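Local coordinates for protein arabinan endo-1,5-alpha-l-arabinosidase A (Cellvibrio cellulosa, PDB 1GYE) that hydrolyses alpha-1,5-linked arabinan of the plant cell wall, releasing almost exclusively arabinotriose, with a five-bladed beta-propeller of glycoside hydrolase family 43, at residues A[56-61]-A[78-83]; A[271-276]-A[285-290]. One frame throughout, in Å; residues are numbered along the deposited sequence.

Interaction 1: residues A[56-61]-A[78-83]; sequences PSFDGH and YSVSAF. With AHR (alpha-L-arabinofuranose), chain B; AHR (alpha-L-arabinofuranose), chain C; AHR (alpha-L-arabinofuranose), chain D.
The carbonyls of H61 and S79 face the same water, which donates to H61 O at 2.8 Å and to S79 O at 2.9 Å and in addition accepts a weak bond from S81 N. It thus bridges two backbone acceptors that could not bond each other. The water also lies in the plane of the F58 ring, at its edge. With CG anti to the backbone N (chi1 -168°), F58 swings its ring toward 78-83, where CD1 meets V80 CG1 at 3.9 Å and the two side chains cross at about a right angle. An apolar ring suits this place, for A51 also packs against both F58 and V80. Over one face of the ring, near the rim, stands G60 N, 3.3 Å above the plane. G60 itself takes a positive phi, where a beta-carbon would press on the preceding carbonyl. Farther along, the small methyl of A82 allows S57 OG to approach CB to 3.5 Å, a van der Waals contact. D59 OD1 uses its anti lone pair to accept from H61 N at 3.2 Å, closing the bend just before H61. H61 ND1 lies 3.2 Å from O2 of an arabinofuranose (chain C). D59, G60 and H61 probably all bind substrate, and the D59 bend is an Asx turn in the loop leading into a propeller blade, at the rim of the glycan pocket.

Interaction 2: residues A[271-276]-A[285-290]; sequences YLVLHA and QKLKIL. With AHR (alpha-L-arabinofuranose), chain C.
H275 touches 285-290 with its CB and with one ring carbon, CD2. Its CB lies 3.7 Å from K286 O, and from there chi1 of 69° places CG between the backbone N and the carbonyl carbon, turning the imidazole beside Q285. CD2 then passes Q285 CB at 4.2 Å. Farther out the ring leaves the pair: ND1 is hydrogen-bonded to the backbone N of D7, probably the catalytic proton acceptor, and NE2 to Y277 OH, while H6 stacks on the ring. Histidine fits because one flat group offers two nitrogens on different sides and a face to stack; as a second-shell residue it probably helps to position D7. The backbones of the two segments form an antiparallel ladder, two strands of a four-stranded propeller blade joined as a hairpin. Hydrogen-bonded pairs are L272 with L290, L274 with K288 and A276 with K286; L290 N to L272 O is short at 2.7 Å and nearly straight at 169°. The face that carries H275 continues with V273, whose CG1 meets L287 CD1 at 4.0 Å and I289 CG1 at 4.3 Å, the branched chains packing side by side on that face of the sheet. On the other face, L274 lays CD1 against K288 CB at 3.8 Å, so leucine covers the aliphatic root of a lysine whose NZ goes on to Q2 and Y310 O. The small A276 lies beside K286, whose NZ reaches salt bridges with D281 and E278. At the end of the segment where A276 pairs with K286, Q285, probably a substrate-binding residue, bends toward an arabinofuranose (chain C), its CG 3.6 Å from the sugar O5.

Following the chain from the N terminus, interaction 1 comes first: it brings the loop 56-61 against the end of strand 73-80, closing a loop made almost entirely of the hairpin 61-70 and 73-80. Nearly two hundred residues later, interaction 2 closes the short hairpin loop between strands 269-278 and 284-294 in another blade. The two closures lie in series, neither enclosing nor crossing the other. Their centres are about 23 Å apart and their nearest atoms about 9 Å apart, without touching. The arabinofuranose of chain C spans the gap, meeting H61 of the one and Q285 of the other, so that two different blades face a common glycan pocket.

Interaction 1: residues A[56-61]-A[78-83]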
loop_
_atom_site.group_PDB
_atom_site.type_symbol
_atom_site.label_atom_id
_atom_site.label_comp_id
_atom_site.label_asym_id
_atom_site.label_seq_id
_atom_site.Cartn_x
_atom_site.Cartn_y
_atom_site.Cartn_z
ATOM N N PRO A 56 20.825 4.075 7.035
ATOM C CA PRO A 56 21.712 3.682 8.160
ATOM C C PRO A 56 21.059 3.599 9.560
ATOM O O PRO A 56 21.558 2.850 10.407
ATOM C CB PRO A 56 22.817 4.769 8.158
ATOM C CG PRO A 56 22.715 5.441 6.758
ATOM C CD PRO A 56 21.284 5.283 6.340
ATOM N N SER A 57 19.993 4.368 9.788
ATOM C CA SER A 57 19.201 4.354 11.031
ATOM C C SER A 57 18.211 3.146 11.111
ATOM O O SER A 57 17.706 2.844 12.196
ATOM C CB SER A 57 18.424 5.678 11.164
ATOM O OG SER A 57 17.631 5.888 9.970
ATOM N N PHE A 58 17.964 2.483 9.969
ATOM C CA PHE A 58 17.111 1.285 9.838
ATOM C C PHE A 58 16.986 0.399 11.087
ATOM O O PHE A 58 17.998 -0.100 11.628
ATOM C CB PHE A 58 17.567 0.412 8.661
ATOM C CG PHE A 58 16.586 -0.667 8.289
ATOM C CD1 PHE A 58 15.334 -0.335 7.740
ATOM C CD2 PHE A 58 16.893 -2.019 8.504
ATOM C CE1 PHE A 58 14.393 -1.350 7.402
ATOM C CE2 PHE A 58 15.968 -3.037 8.172
ATOM C CZ PHE A 58 14.723 -2.698 7.624
ATOM N N ASP A 59 15.737 0.191 11.522
ATOM C CA ASP A 59 15.481 -0.583 12.743
ATOM C C ASP A 59 15.005 -2.008 12.530
ATOM O O ASP A 59 14.697 -2.690 13.508
ATOM C CB ASP A 59 14.486 0.124 13.673
ATOM C CG ASP A 59 13.241 0.590 12.948
ATOM O OD1 ASP A 59 12.715 -0.085 12.018
ATOM O OD2 ASP A 59 12.734 1.663 13.259
ATOM N N GLY A 60 14.946 -2.469 11.285
ATOM C CA GLY A 60 14.511 -3.835 11.047
ATOM C C GLY A 60 13.083 -3.981 10.532
ATOM O O GLY A 60 12.729 -5.066 10.046
ATOM N N HIS A 61 12.290 -2.901 10.620
ATOM C CA HIS A 61 10.900 -2.856 10.125
ATOM C C HIS A 61 10.794 -2.415 8.673
ATOM O O HIS A 61 11.140 -1.275 8.325
ATOM C CB HIS A 61 10.034 -1.942 11.001
ATOM C CG HIS A 61 9.993 -2.351 12.447
ATOM N ND1 HIS A 61 8.931 -3.033 12.999
ATOM C CD2 HIS A 61 10.897 -2.196 13.445
ATOM C CE1 HIS A 61 9.166 -3.253 14.277
ATOM N NE2 HIS A 61 10.354 -2.756 14.573
ATOM N N TYR A 78 8.497 -4.449 -0.882
ATOM C CA TYR A 78 8.611 -3.908 0.473
ATOM C C TYR A 78 9.502 -2.625 0.500
ATOM O O TYR A 78 10.298 -2.381 -0.425
ATOM C CB TYR A 78 9.226 -4.983 1.379
ATOM C CG TYR A 78 10.603 -5.395 0.894
ATOM C CD1 TYR A 78 11.732 -4.641 1.249
ATOM C CD2 TYR A 78 10.776 -6.499 0.040
ATOM C CE1 TYR A 78 12.999 -4.992 0.798
ATOM C CE2 TYR A 78 12.056 -6.869 -0.422
ATOM C CZ TYR A 78 13.155 -6.103 -0.027
ATOM O OH TYR A 78 14.421 -6.399 -0.458
ATOM N N SER A 79 9.421 -1.843 1.582
ATOM C CA SER A 79 10.088 -0.531 1.617
ATOM C C SER A 79 11.082 -0.407 2.754
ATOM O O SER A 79 10.720 -0.613 3.908
ATOM C CB SER A 79 9.052 0.609 1.795
ATOM O OG SER A 79 7.972 0.526 0.884
ATOM N N VAL A 80 12.318 -0.070 2.419
ATOM C CA VAL A 80 13.353 0.338 3.365
ATOM C C VAL A 80 13.417 1.891 3.437
ATOM O O VAL A 80 13.454 2.571 2.403
ATOM C CB VAL A 80 14.735 -0.285 2.944
ATOM C CG1 VAL A 80 15.844 0.122 3.892
ATOM C CG2 VAL A 80 14.690 -1.826 2.871
ATOM N N SER A 81 13.409 2.486 4.627
ATOM C CA SER A 81 13.292 3.946 4.721
ATOM C C SER A 81 13.665 4.465 6.097
ATOM O O SER A 81 14.114 3.698 6.944
ATOM C CB SER A 81 11.856 4.393 4.421
ATOM O OG SER A 81 11.793 5.800 4.101
ATOM N N ALA A 82 13.509 5.775 6.306
ATOM C CA ALA A 82 13.653 6.352 7.647
ATOM C C ALA A 82 12.595 7.420 7.821
ATOM O O ALA A 82 12.194 8.066 6.846
ATOM C CB ALA A 82 15.025 6.940 7.874
ATOM N N PHE A 83 12.168 7.608 9.056
ATOM C CA PHE A 83 11.076 8.494 9.330
ATOM C C PHE A 83 11.368 9.890 8.861
ATOM O O PHE A 83 12.358 10.489 9.290
ATOM C CB PHE A 83 10.766 8.576 10.831
ATOM C CG PHE A 83 9.432 9.247 11.124
ATOM C CD1 PHE A 83 8.311 8.976 10.318
ATOM C CD2 PHE A 83 9.286 10.140 12.195
ATOM C CE1 PHE A 83 7.059 9.582 10.558
ATOM C CE2 PHE A 83 8.019 10.762 12.456
ATOM C CZ PHE A 83 6.911 10.476 11.614
HETATM O O5 AHR B . 4.970 7.774 7.827
HETATM C C5 AHR B . 5.576 7.999 6.595
HETATM C C4 AHR B . 6.525 9.115 6.888
HETATM O O4 AHR B . 5.832 10.346 6.803
HETATM C C3 AHR B . 7.585 9.063 5.831
HETATM O O3 AHR B . 8.824 8.957 6.521
HETATM C C2 AHR B . 7.464 10.377 5.105
HETATM O O2 AHR B . 7.113 10.077 3.754
HETATM C C1 AHR B . 6.416 11.182 5.834
HETATM O O5 AHR C . 0.934 -2.903 13.763
HETATM C C5 AHR C . 2.132 -3.427 13.142
HETATM C C4 AHR C . 3.330 -2.627 13.645
HETATM O O4 AHR C . 3.132 -1.201 13.575
HETATM C C3 AHR C . 4.578 -2.891 12.863
HETATM O O3 AHR C . 5.242 -3.882 13.618
HETATM C C2 AHR C . 5.315 -1.591 13.064
HETATM O O2 AHR C . 6.292 -1.393 12.067
HETATM C C1 AHR C . 4.258 -0.527 13.046
HETATM O O5 AHR D . 8.936 14.977 10.311
HETATM C C5 AHR D . 10.016 14.043 10.150
HETATM C C4 AHR D . 11.253 14.523 10.895
HETATM O O4 AHR D . 12.328 14.575 9.955
HETATM C C3 AHR D . 11.719 13.523 11.957
HETATM O O3 AHR D . 11.547 13.973 13.300
HETATM C C2 AHR D . 13.189 13.366 11.684
HETATM O O2 AHR D . 13.659 12.119 12.195
HETATM C C1 AHR D . 13.128 13.415 10.176
HETATM O O1 AHR D . 14.396 13.533 9.539
HETATM O O HOH W 1 11.609 0.633 6.396
#

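Interaction 2: residues A[271-276]-A[285-290]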
loop_
_atom_site.group_PDB
_atom_site.type_symbol
_atom_site.label_atom_id
_atom_site.label_comp_id
_atom_site.label_asym_id
_atom_site.label_seq_id
_atom_site.Cartn_x
_atom_site.Cartn_y
_atom_site.Cartn_z
ATOM N N TYR A 271 -13.567 -6.087 -1.536
ATOM C CA TYR A 271 -13.264 -5.734 -0.160
ATOM C C TYR A 271 -12.280 -4.558 -0.043
ATOM O O TYR A 271 -11.363 -4.413 -0.848
ATOM C CB TYR A 271 -12.795 -6.974 0.605
ATOM C CG TYR A 271 -13.772 -8.157 0.523
ATOM C CD1 TYR A 271 -13.815 -8.986 -0.616
ATOM C CD2 TYR A 271 -14.653 -8.458 1.592
ATOM C CE1 TYR A 271 -14.733 -10.082 -0.713
ATOM C CE2 TYR A 271 -15.573 -9.549 1.514
ATOM C CZ TYR A 271 -15.616 -10.365 0.357
ATOM O OH TYR A 271 -16.506 -11.464 0.268
ATOM N N LEU A 272 -12.517 -3.694 0.940
ATOM C CA LEU A 272 -11.550 -2.661 1.333
ATOM C C LEU A 272 -10.779 -3.106 2.589
ATOM O O LEU A 272 -11.385 -3.543 3.575
ATOM C CB LEU A 272 -12.260 -1.317 1.555
ATOM C CG LEU A 272 -11.318 -0.133 1.702
ATOM C CD1 LEU A 272 -10.697 0.151 0.357
ATOM C CD2 LEU A 272 -12.048 1.056 2.229
ATOM N N VAL A 273 -9.456 -3.037 2.534
ATOM C CA VAL A 273 -8.591 -3.528 3.612
ATOM C C VAL A 273 -7.696 -2.405 4.084
ATOM O O VAL A 273 -6.957 -1.807 3.291
ATOM C CB VAL A 273 -7.660 -4.668 3.147
ATOM C CG1 VAL A 273 -6.912 -5.229 4.309
ATOM C CG2 VAL A 273 -8.406 -5.749 2.409
ATOM N N LEU A 274 -7.724 -2.111 5.369
ATOM C CA LEU A 274 -6.985 -0.946 5.843
ATOM C C LEU A 274 -6.586 -1.123 7.308
ATOM O O LEU A 274 -6.918 -2.150 7.920
ATOM C CB LEU A 274 -7.834 0.324 5.644
ATOM C CG LEU A 274 -9.248 0.285 6.238
ATOM C CD1 LEU A 274 -9.213 0.518 7.753
ATOM C CD2 LEU A 274 -10.104 1.314 5.611
ATOM N N HIS A 275 -5.877 -0.140 7.868
ATOM C CA HIS A 275 -5.745 -0.069 9.315
ATOM C C HIS A 275 -6.468 1.162 9.863
ATOM O O HIS A 275 -6.674 2.164 9.149
ATOM C CB HIS A 275 -4.290 -0.164 9.763
ATOM C CG HIS A 275 -3.454 1.028 9.420
ATOM N ND1 HIS A 275 -2.441 0.978 8.481
ATOM C CD2 HIS A 275 -3.430 2.284 9.927
ATOM C CE1 HIS A 275 -1.859 2.161 8.390
ATOM N NE2 HIS A 275 -2.437 2.972 9.261
ATOM N N ALA A 276 -6.909 1.047 11.111
ATOM C CA ALA A 276 -7.567 2.146 11.810
ATOM C C ALA A 276 -7.069 2.194 13.256
ATOM O O ALA A 276 -6.841 1.162 13.842
ATOM C CB ALA A 276 -9.042 1.952 11.762
ATOM N N GLN A 285 -3.257 0.734 16.053
ATOM C CA GLN A 285 -3.862 0.408 14.759
ATOM C C GLN A 285 -4.428 -1.012 14.705
ATOM O O GLN A 285 -3.777 -1.936 15.136
ATOM C CB GLN A 285 -2.780 0.566 13.674
ATOM C CG GLN A 285 -1.527 -0.316 13.946
ATOM C CD GLN A 285 -0.382 0.396 14.723
ATOM O OE1 GLN A 285 0.767 -0.086 14.707
ATOM N NE2 GLN A 285 -0.692 1.512 15.401
ATOM N N LYS A 286 -5.612 -1.185 14.123
ATOM C CA LYS A 286 -6.212 -2.511 13.963
ATOM C C LYS A 286 -6.518 -2.795 12.515
ATOM O O LYS A 286 -6.848 -1.869 11.746
ATOM C CB LYS A 286 -7.521 -2.615 14.758
ATOM C CG LYS A 286 -7.422 -2.347 16.283
ATOM C CD LYS A 286 -6.335 -3.206 16.976
ATOM C CE LYS A 286 -6.561 -3.302 18.487
ATOM N NZ LYS A 286 -6.264 -2.002 19.151
ATOM N N LEU A 287 -6.427 -4.066 12.141
ATOM C CA LEU A 287 -6.880 -4.500 10.824
ATOM C C LEU A 287 -8.400 -4.237 10.652
ATOM O O LEU A 287 -9.180 -4.434 11.577
ATOM C CB LEU A 287 -6.591 -6.001 10.639
ATOM C CG LEU A 287 -7.215 -6.663 9.413
ATOM C CD1 LEU A 287 -6.516 -6.200 8.196
ATOM C CD2 LEU A 287 -7.133 -8.139 9.501
ATOM N N LYS A 288 -8.828 -3.779 9.480
ATOM C CA LYS A 288 -10.248 -3.790 9.200
ATOM C C LYS A 288 -10.459 -4.166 7.753
ATOM O O LYS A 288 -9.763 -3.675 6.880
ATOM C CB LYS A 288 -10.907 -2.453 9.519
ATOM C CG LYS A 288 -10.852 -2.010 10.967
ATOM C CD LYS A 288 -11.757 -2.810 11.915
ATOM C CE LYS A 288 -11.441 -2.412 13.320
ATOM N NZ LYS A 288 -12.171 -3.190 14.414
ATOM N N ILE A 289 -11.416 -5.061 7.516
ATOM C CA ILE A 289 -11.785 -5.514 6.172
ATOM C C ILE A 289 -13.242 -5.149 5.968
ATOM O O ILE A 289 -14.092 -5.607 6.710
ATOM C CB ILE A 289 -11.572 -7.049 6.004
ATOM C CG1 ILE A 289 -10.093 -7.413 6.189
ATOM C CG2 ILE A 289 -12.060 -7.517 4.648
ATOM C CD1 ILE A 289 -9.799 -8.913 6.173
ATOM N N LEU A 290 -13.517 -4.300 4.981
ATOM C CA LEU A 290 -14.865 -3.784 4.802
ATOM C C LEU A 290 -15.390 -4.211 3.450
ATOM O O LEU A 290 -14.604 -4.319 2.479
ATOM C CB LEU A 290 -14.931 -2.243 4.886
ATOM C CG LEU A 290 -14.060 -1.279 5.696
ATOM C CD1 LEU A 290 -14.952 -0.249 6.329
ATOM C CD2 LEU A 290 -13.272 -1.972 6.767
HETATM O O5 AHR C . 0.934 -2.903 13.763
HETATM C C5 AHR C . 2.132 -3.427 13.142
HETATM C C4 AHR C . 3.330 -2.627 13.645
HETATM O O4 AHR C . 3.132 -1.201 13.575
HETATM C C3 AHR C . 4.578 -2.891 12.863
HETATM O O3 AHR C . 5.242 -3.882 13.618
HETATM C C2 AHR C . 5.315 -1.591 13.064
HETATM O O2 AHR C . 6.292 -1.393 12.067
HETATM C C1 AHR C . 4.258 -0.527 13.046
#